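Local coordinates for cocosin 1 acidic chain (Cocos nucifera, PDB 5WPW), which serves as a seed storage protein, a nutrient reservoir of the 11S globulin family that assembles as a hexamer of subunits made of disulfide-linked acidic and basic chains, at residues A21-Y26 with R43-P48; V17-G22 with G210-A215; V63-G68 with V134-V139. The protein carries 2 engineered substitutions. All coordinates share one frame; numbering follows the deposited sequence.

Contact 1: A21-Y26 with R43-P48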
loop_
_atom_site.group_PDB
_atom_site.type_symbol
_atom_site.label_atom_id
_atom_site.label_comp_id
_atom_site.label_asym_id
_atom_site.label_seq_id
_atom_site.Cartn_x
_atom_site.Cartn_y
_atom_site.Cartn_z
ATOM N N ALA A 21 21.716 -21.181 34.549
ATOM C CA ALA A 21 21.164 -22.274 33.752
ATOM C C ALA A 21 21.495 -22.139 32.267
ATOM O O ALA A 21 20.739 -22.614 31.417
ATOM C CB ALA A 21 19.653 -22.378 33.947
ATOM N N GLY A 22 22.612 -21.499 31.947
ATOM C CA GLY A 22 23.034 -21.387 30.567
ATOM C C GLY A 22 24.152 -20.374 30.431
ATOM O O GLY A 22 24.645 -19.834 31.426
ATOM N N VAL A 23 24.560 -20.150 29.172
ATOM C CA VAL A 23 25.612 -19.209 28.802
ATOM C C VAL A 23 25.194 -18.428 27.555
ATOM O O VAL A 23 24.477 -18.935 26.680
ATOM C CB VAL A 23 26.981 -19.890 28.529
ATOM C CG1 VAL A 23 27.300 -20.946 29.575
ATOM C CG2 VAL A 23 27.035 -20.477 27.137
ATOM N N THR A 24 25.679 -17.189 27.476
ATOM C CA THR A 24 25.457 -16.292 26.342
ATOM C C THR A 24 26.801 -15.899 25.749
ATOM O O THR A 24 27.632 -15.302 26.441
ATOM C CB THR A 24 24.688 -15.037 26.773
ATOM O OG1 THR A 24 23.482 -15.418 27.455
ATOM C CG2 THR A 24 24.330 -14.189 25.559
ATOM N N ASP A 25 27.010 -16.229 24.474
ATOM C CA ASP A 25 28.233 -15.901 23.753
ATOM C C ASP A 25 27.965 -14.680 22.892
ATOM O O ASP A 25 26.978 -14.655 22.156
ATOM C CB ASP A 25 28.676 -17.064 22.865
ATOM C CG ASP A 25 28.915 -18.320 23.638
ATOM O OD1 ASP A 25 29.265 -18.192 24.834
ATOM O OD2 ASP A 25 28.725 -19.420 23.084
ATOM N N TYR A 26 28.812 -13.667 22.991
ATOM C CA TYR A 26 28.626 -12.451 22.206
ATOM C C TYR A 26 29.696 -12.369 21.119
ATOM O O TYR A 26 30.895 -12.408 21.417
ATOM C CB TYR A 26 28.660 -11.202 23.091
ATOM C CG TYR A 26 27.629 -11.164 24.209
ATOM C CD1 TYR A 26 27.832 -11.878 25.390
ATOM C CD2 TYR A 26 26.470 -10.393 24.105
ATOM C CE1 TYR A 26 26.905 -11.839 26.427
ATOM C CE2 TYR A 26 25.529 -10.345 25.141
ATOM C CZ TYR A 26 25.757 -11.076 26.302
ATOM O OH TYR A 26 24.852 -11.057 27.357
ATOM N N ARG A 43 24.954 -15.839 20.609
ATOM C CA ARG A 43 24.588 -17.239 20.726
ATOM C C ARG A 43 24.278 -17.529 22.188
ATOM O O ARG A 43 25.020 -17.111 23.076
ATOM C CB ARG A 43 25.712 -18.169 20.236
ATOM C CG ARG A 43 25.316 -19.647 20.293
ATOM C CD ARG A 43 26.524 -20.574 20.267
ATOM N NE ARG A 43 27.219 -20.492 18.991
ATOM C CZ ARG A 43 28.539 -20.484 18.860
ATOM N NH1 ARG A 43 29.306 -20.557 19.938
ATOM N NH2 ARG A 43 29.092 -20.384 17.652
ATOM N N ARG A 44 23.185 -18.238 22.432
ATOM C CA ARG A 44 22.804 -18.640 23.779
ATOM C C ARG A 44 22.666 -20.149 23.883
ATOM O O ARG A 44 22.145 -20.805 22.970
ATOM C CB ARG A 44 21.488 -18.013 24.200
ATOM C CG ARG A 44 21.640 -16.841 25.061
ATOM C CD ARG A 44 20.319 -16.517 25.667
ATOM N NE ARG A 44 19.706 -15.372 25.020
ATOM C CZ ARG A 44 20.003 -14.114 25.312
ATOM N NH1 ARG A 44 19.397 -13.128 24.678
ATOM N NH2 ARG A 44 20.905 -13.850 26.243
ATOM N N VAL A 45 23.101 -20.695 25.017
ATOM C CA VAL A 45 22.821 -22.077 25.375
ATOM C C VAL A 45 22.008 -22.054 26.660
ATOM O O VAL A 45 22.423 -21.439 27.647
ATOM C CB VAL A 45 24.110 -22.902 25.555
ATOM C CG1 VAL A 45 23.770 -24.262 26.122
ATOM C CG2 VAL A 45 24.799 -23.073 24.239
ATOM N N ILE A 46 20.850 -22.704 26.638
ATOM C CA ILE A 46 19.915 -22.705 27.755
ATOM C C ILE A 46 19.758 -24.152 28.191
ATOM O O ILE A 46 19.135 -24.959 27.485
ATOM C CB ILE A 46 18.554 -22.087 27.384
ATOM C CG1 ILE A 46 18.711 -20.644 26.902
ATOM C CG2 ILE A 46 17.589 -22.136 28.554
ATOM C CD1 ILE A 46 17.414 -20.070 26.354
ATOM N N GLU A 47 20.320 -24.483 29.362
ATOM C CA GLU A 47 20.219 -25.832 29.882
ATOM C C GLU A 47 18.761 -26.195 30.094
ATOM O O GLU A 47 17.897 -25.314 30.170
ATOM C CB GLU A 47 20.982 -25.971 31.201
ATOM C CG GLU A 47 22.383 -25.402 31.193
ATOM C CD GLU A 47 23.248 -26.027 30.128
ATOM O OE1 GLU A 47 24.202 -25.349 29.681
ATOM O OE2 GLU A 47 22.974 -27.188 29.741
ATOM N N PRO A 48 18.461 -27.488 30.177
ATOM C CA PRO A 48 17.103 -27.902 30.534
ATOM C C PRO A 48 16.656 -27.242 31.831
ATOM O O PRO A 48 17.456 -27.011 32.743
ATOM C CB PRO A 48 17.221 -29.424 30.664
ATOM C CG PRO A 48 18.352 -29.778 29.763
ATOM C CD PRO A 48 19.319 -28.636 29.823
#
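Two hydrogen bonds close the Asp25-Arg43 pair: Asp25 N meets Arg43 O at 2.6 Å, nearly along the C=O axis, and Arg43 N meets Asp25 O at 2.8 Å, in the carbonyl plane. The pair belongs to the antiparallel ladder that joins strands 22-26 and 40-46 in the N-terminal beta-barrel domain of this bicupin. Val23 and Val45 form the next hydrogen-bonded pair, with Val45 N to Val23 O at 2.8 Å and almost straight (172°). Beyond the strand ends, Glu47 N still reaches Ala21 O, coming from above the carbonyl plane. Among the side chains, Arg43 leaves with CG anti to the backbone N (chi1 -177°) and bends at chi3, bringing NH1 within 3.4 Å of Asp25 OD2. This salt bridge contains a weak hydrogen bond; carboxylate and guanidinium planes stand 88° apart, so the two groups do not pair flat. On the other face, Thr24 and Arg44 run side by side, OG1 of Thr24 lying 3.3 Å from CG of Arg44. Both polar ends turn to Glu211 OE2, which hydrogen-bonds Thr24 OG1 and forms a salt bridge with Arg44 NH2. Back on the face of Asp25 and Arg43, Val23 CG2, flanked by its own N and C, packs 4.1 Å from Val45 CB. At the turn end, Gly22 CA presses to 3.0 Å from Val45 O.

Contact 2: V17-G22 with G210-A215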
loop_
_atom_site.group_PDB
_atom_site.type_symbol
_atom_site.label_atom_id
_atom_site.label_comp_id
_atom_site.label_asym_id
_atom_site.label_seq_id
_atom_site.Cartn_x
_atom_site.Cartn_y
_atom_site.Cartn_z
ATOM N N VAL A 17 29.421 -14.912 28.925
ATOM C CA VAL A 17 28.886 -14.638 30.254
ATOM C C VAL A 17 28.125 -15.872 30.709
ATOM O O VAL A 17 27.182 -16.304 30.038
ATOM C CB VAL A 17 27.984 -13.396 30.254
ATOM C CG1 VAL A 17 27.429 -13.141 31.650
ATOM C CG2 VAL A 17 28.753 -12.189 29.748
ATOM N N ARG A 18 28.534 -16.452 31.835
ATOM C CA ARG A 18 27.877 -17.651 32.329
ATOM C C ARG A 18 26.778 -17.277 33.318
ATOM O O ARG A 18 27.002 -16.505 34.256
ATOM C CB ARG A 18 28.872 -18.612 32.982
ATOM C CG ARG A 18 28.287 -19.998 33.134
ATOM C CD ARG A 18 29.295 -21.037 33.601
ATOM N NE ARG A 18 29.662 -22.005 32.564
ATOM C CZ ARG A 18 28.822 -22.808 31.911
ATOM N NH1 ARG A 18 29.297 -23.642 30.994
ATOM N NH2 ARG A 18 27.513 -22.784 32.151
ATOM N N SER A 19 25.591 -17.812 33.089
ATOM C CA SER A 19 24.460 -17.685 33.987
ATOM C C SER A 19 24.247 -19.012 34.716
ATOM O O SER A 19 24.937 -20.002 34.466
ATOM C CB SER A 19 23.204 -17.271 33.210
ATOM O OG SER A 19 23.291 -15.943 32.720
ATOM N N GLU A 20 23.252 -19.014 35.609
ATOM C CA GLU A 20 22.950 -20.189 36.421
ATOM C C GLU A 20 22.566 -21.389 35.563
ATOM O O GLU A 20 23.040 -22.506 35.804
ATOM C CB GLU A 20 21.830 -19.845 37.403
ATOM C CG GLU A 20 21.423 -20.957 38.343
ATOM C CD GLU A 20 20.327 -20.518 39.294
ATOM O OE1 GLU A 20 19.178 -20.300 38.838
ATOM O OE2 GLU A 20 20.615 -20.381 40.503
ATOM N N ALA A 21 21.716 -21.181 34.549
ATOM C CA ALA A 21 21.164 -22.274 33.752
ATOM C C ALA A 21 21.495 -22.139 32.267
ATOM O O ALA A 21 20.739 -22.614 31.417
ATOM C CB ALA A 21 19.653 -22.378 33.947
ATOM N N GLY A 22 22.612 -21.499 31.947
ATOM C CA GLY A 22 23.034 -21.387 30.567
ATOM C C GLY A 22 24.152 -20.374 30.431
ATOM O O GLY A 22 24.645 -19.834 31.426
ATOM N N GLY A 210 22.074 -14.210 36.868
ATOM C CA GLY A 210 22.191 -13.805 35.469
ATOM C C GLY A 210 20.844 -13.860 34.760
ATOM O O GLY A 210 19.781 -13.922 35.398
ATOM N N GLU A 211 20.883 -13.854 33.419
ATOM C CA GLU A 211 19.653 -13.765 32.634
ATOM C C GLU A 211 19.096 -15.121 32.202
ATOM O O GLU A 211 18.020 -15.172 31.596
ATOM C CB GLU A 211 19.877 -12.878 31.401
ATOM C CG GLU A 211 20.899 -13.417 30.455
ATOM C CD GLU A 211 20.755 -12.830 29.057
ATOM O OE1 GLU A 211 19.677 -12.269 28.740
ATOM O OE2 GLU A 211 21.722 -12.947 28.274
ATOM N N ILE A 212 19.779 -16.221 32.500
ATOM C CA ILE A 212 19.231 -17.554 32.315
ATOM C C ILE A 212 19.273 -18.235 33.677
ATOM O O ILE A 212 20.359 -18.512 34.194
ATOM C CB ILE A 212 20.005 -18.366 31.274
ATOM C CG1 ILE A 212 20.147 -17.565 29.971
ATOM C CG2 ILE A 212 19.314 -19.693 31.052
ATOM C CD1 ILE A 212 21.209 -18.134 29.020
ATOM N N VAL A 213 18.100 -18.494 34.257
ATOM C CA VAL A 213 17.975 -18.967 35.636
ATOM C C VAL A 213 17.313 -20.340 35.659
ATOM O O VAL A 213 16.582 -20.713 34.735
ATOM C CB VAL A 213 17.190 -17.952 36.503
ATOM C CG1 VAL A 213 17.743 -16.566 36.285
ATOM C CG2 VAL A 213 15.662 -18.013 36.226
ATOM N N ARG A 214 17.570 -21.102 36.728
ATOM C CA ARG A 214 17.041 -22.455 36.839
ATOM C C ARG A 214 15.662 -22.424 37.487
ATOM O O ARG A 214 15.474 -21.797 38.536
ATOM C CB ARG A 214 17.998 -23.344 37.647
ATOM C CG ARG A 214 17.712 -24.851 37.580
ATOM C CD ARG A 214 18.321 -25.557 36.337
ATOM N NE ARG A 214 19.777 -25.403 36.216
ATOM C CZ ARG A 214 20.552 -26.098 35.380
ATOM N NH1 ARG A 214 20.024 -27.028 34.579
ATOM N NH2 ARG A 214 21.862 -25.869 35.348
ATOM N N ALA A 215 14.692 -23.069 36.847
ATOM C CA ALA A 215 13.398 -23.340 37.471
ATOM C C ALA A 215 13.466 -24.768 38.011
ATOM O O ALA A 215 13.312 -25.729 37.257
ATOM C CB ALA A 215 12.249 -23.173 36.484
HETATM O O HOH W 1 16.768 -20.090 40.115
#
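A tight turn at residues 19-22, closed by the bond from Ser19 N to Gly22 O, links strands 15-19 and 22-26 into a beta-hairpin whose tip packs on strand 212-214 of the cupin barrel. Glu20 carries the polar side. Its CG is anti to the backbone N (chi1 -179°) and the chain runs straight on, so that Glu20 OE1 takes the backbone N-H of Arg214 (OE1 to N 2.8 Å) on its anti lone pair, almost in line. A water donates to the same Glu20 OE1 at 2.7 Å and also to Arg214 O, so two bonds grip this oxygen and bridge it to the backbone of one residue. Arg214, by contrast, is folded: bends at chi2 (84°) and chi3 (57°) swing its guanidinium over the turn, where Ala21 CB lies against one face, 3.8 Å from Arg214 NE. The charges therefore do not meet, Glu20 OE1 staying 5.8 Å from Arg214 NE, and any attraction between them is probably at longer range. The guanidinium has a weak bond instead, from Arg214 NH1 to Pro48 O. Ala21 N donates to Ile212 O at 3.0 Å from above the carbonyl plane. Ile212 is set beneath the turn, its CG1 anti to the carbonyl carbon carrying CD1 to 4.0 Å from Gly22 CA. Ile212 CG2 comes within 3.3 Å of Ala21 O in the turn. Val213, on the far side, packs on Asn391 of a neighbouring subunit. Nearer the strand, Ser19 OG receives a weak bond from Glu211 N at 3.3 Å.

Contact 3: V63-G68 with V134-V139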
loop_
_atom_site.group_PDB
_atom_site.type_symbol
_atom_site.label_atom_id
_atom_site.label_comp_id
_atom_site.label_asym_id
_atom_site.label_seq_id
_atom_site.Cartn_x
_atom_site.Cartn_y
_atom_site.Cartn_z
ATOM N N VAL A 63 15.794 -15.100 15.579
ATOM C CA VAL A 63 16.437 -16.154 16.361
ATOM C C VAL A 63 16.336 -17.452 15.576
ATOM O O VAL A 63 15.247 -17.815 15.119
ATOM C CB VAL A 63 15.779 -16.305 17.742
ATOM C CG1 VAL A 63 16.546 -17.338 18.572
ATOM C CG2 VAL A 63 15.700 -14.953 18.446
ATOM N N TYR A 64 17.451 -18.153 15.405
ATOM C CA TYR A 64 17.407 -19.489 14.824
ATOM C C TYR A 64 17.695 -20.520 15.910
ATOM O O TYR A 64 18.729 -20.435 16.574
ATOM C CB TYR A 64 18.417 -19.660 13.682
ATOM C CG TYR A 64 18.379 -21.048 13.056
ATOM C CD1 TYR A 64 17.299 -21.459 12.268
ATOM C CD2 TYR A 64 19.423 -21.942 13.244
ATOM C CE1 TYR A 64 17.266 -22.734 11.696
ATOM C CE2 TYR A 64 19.398 -23.209 12.682
ATOM C CZ TYR A 64 18.320 -23.596 11.917
ATOM O OH TYR A 64 18.307 -24.852 11.365
ATOM N N ILE A 65 16.795 -21.493 16.063
ATOM C CA ILE A 65 16.962 -22.583 17.034
ATOM C C ILE A 65 17.847 -23.647 16.376
ATOM O O ILE A 65 17.379 -24.437 15.556
ATOM C CB ILE A 65 15.624 -23.167 17.487
ATOM C CG1 ILE A 65 14.665 -22.079 17.984
ATOM C CG2 ILE A 65 15.834 -24.230 18.634
ATOM C CD1 ILE A 65 15.225 -21.281 19.052
ATOM N N VAL A 66 19.140 -23.629 16.715
ATOM C CA VAL A 66 20.087 -24.643 16.255
ATOM C C VAL A 66 19.771 -26.004 16.866
ATOM O O VAL A 66 19.919 -27.048 16.216
ATOM C CB VAL A 66 21.523 -24.199 16.595
ATOM C CG1 VAL A 66 22.544 -25.295 16.216
ATOM C CG2 VAL A 66 21.888 -22.893 15.874
ATOM N N GLN A 67 19.341 -26.023 18.125
ATOM C CA GLN A 67 19.184 -27.273 18.847
ATOM C C GLN A 67 18.155 -27.078 19.949
ATOM O O GLN A 67 18.074 -25.993 20.523
ATOM C CB GLN A 67 20.542 -27.689 19.430
ATOM C CG GLN A 67 20.587 -29.050 20.117
ATOM C CD GLN A 67 21.892 -29.224 20.879
ATOM O OE1 GLN A 67 22.906 -29.619 20.305
ATOM N NE2 GLN A 67 21.879 -28.894 22.161
ATOM N N GLY A 68 17.373 -28.122 20.241
ATOM C CA GLY A 68 16.533 -28.141 21.425
ATOM C C GLY A 68 15.084 -27.842 21.117
ATOM O O GLY A 68 14.685 -27.584 19.978
ATOM N N VAL A 134 19.074 -26.022 24.755
ATOM C CA VAL A 134 18.701 -25.215 23.596
ATOM C C VAL A 134 19.907 -24.381 23.201
ATOM O O VAL A 134 20.600 -23.820 24.056
ATOM C CB VAL A 134 17.479 -24.324 23.908
ATOM C CG1 VAL A 134 17.298 -23.251 22.827
ATOM C CG2 VAL A 134 16.217 -25.175 24.062
ATOM N N VAL A 135 20.196 -24.326 21.909
ATOM C CA VAL A 135 21.214 -23.437 21.382
ATOM C C VAL A 135 20.520 -22.519 20.380
ATOM O O VAL A 135 19.950 -22.993 19.386
ATOM C CB VAL A 135 22.377 -24.208 20.740
ATOM C CG1 VAL A 135 23.463 -23.243 20.316
ATOM C CG2 VAL A 135 22.956 -25.221 21.751
ATOM N N ALA A 136 20.520 -21.225 20.671
ATOM C CA ALA A 136 19.872 -20.220 19.837
ATOM C C ALA A 136 20.918 -19.284 19.259
ATOM O O ALA A 136 21.812 -18.826 19.979
ATOM C CB ALA A 136 18.855 -19.410 20.656
ATOM N N ILE A 137 20.819 -18.990 17.960
ATOM C CA ILE A 137 21.656 -17.959 17.362
ATOM C C ILE A 137 20.755 -16.800 16.957
ATOM O O ILE A 137 19.764 -16.995 16.238
ATOM C CB ILE A 137 22.469 -18.478 16.167
ATOM C CG1 ILE A 137 23.048 -17.280 15.443
ATOM C CG2 ILE A 137 21.608 -19.288 15.244
ATOM C CD1 ILE A 137 24.088 -17.587 14.470
ATOM N N THR A 138 21.084 -15.609 17.448
ATOM C CA THR A 138 20.271 -14.405 17.282
ATOM C C THR A 138 21.029 -13.335 16.522
ATOM O O THR A 138 22.166 -13.008 16.886
ATOM C CB THR A 138 19.875 -13.854 18.645
ATOM O OG1 THR A 138 18.928 -14.737 19.235
ATOM C CG2 THR A 138 19.291 -12.458 18.504
ATOM N N VAL A 139 20.398 -12.760 15.488
ATOM C CA VAL A 139 20.965 -11.634 14.749
ATOM C C VAL A 139 20.029 -10.443 14.960
ATOM O O VAL A 139 18.825 -10.542 14.682
ATOM C CB VAL A 139 21.137 -11.948 13.247
ATOM C CG1 VAL A 139 21.788 -10.793 12.537
ATOM C CG2 VAL A 139 21.956 -13.230 13.027
#
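Tyr64 and Ile137 form the firmest pair between strands 61-67 and 134-140: Tyr64 N donates to Ile137 O at 2.7 Å, nearly straight at 175°, and Ile137 N returns the bond to Tyr64 O, both donors lying in the carbonyl planes. Beyond the non-hydrogen-bonded pair Ile65-Ala136 the antiparallel ladder is interrupted by a classic beta bulge, in which Val66 and Gln67 both face Val135. The single acceptor Val135 O is shared by two weak bonds, from Val66 N at 2.9 Å and from Gln67 N at 3.3 Å. Val135 N closes the bulge by donating to Gln67 O at 3.0 Å, the donor sitting 37° above the carbonyl plane. The side chains pack around this frame. Ile137 CG2 rests against Tyr64 CB at 3.6 Å and lies in plane at the edge of the Tyr64 ring. Val66 CG2 approaches the same methyl, Ile137 CG2, at 3.7 Å. Gln67 stretches obliquely over Val135, its NE2 held by Pro133 O. On the opposite face Val63 CG1, anti to the backbone N, meets Ala136 CB at 3.7 Å, while Val63 CG2 packs beside Thr138 OG1. Farther out, strand 114-118 flanks 61-67 and strand 40-46 flanks 134-140, so both are inner strands of one sheet of the first cupin barrel. Val66 and Ile137 also touch Tyr312 on a strand of the second cupin domain. Apart from the amide of Gln67 and the hydroxyl of Thr138, the side-chain contacts are apolar, mostly aliphatic, with the edge of the Tyr64 ring among them: cohesion comes from backbone hydrogen bonds and methyl packing, with no salt bridge between the segments, and the bulge lets one carbonyl serve two donors.

In the fold
All three contacts lie in the N-terminal cupin domain, and strands from each belong to one antiparallel sheet. Across it, 15-19, 22-26, 40-46, 134-140 and 61-67 follow in that order, so contact 1 and contact 3 are ladders joined through the neighbouring strands 40-46 and 134-140, their centres about 10 Å apart. Contact 2 shares Ala21 and Gly22 with contact 1, about 7 Å away between centres. Contacts 2 and 3 do not touch, with centres about 16 Å apart. Contact 1 is complete in the sequence before contact 3 begins; residues 210-215, later than both, return to the N-terminal hairpin, so the domain's two sheets are joined at the hairpin tip.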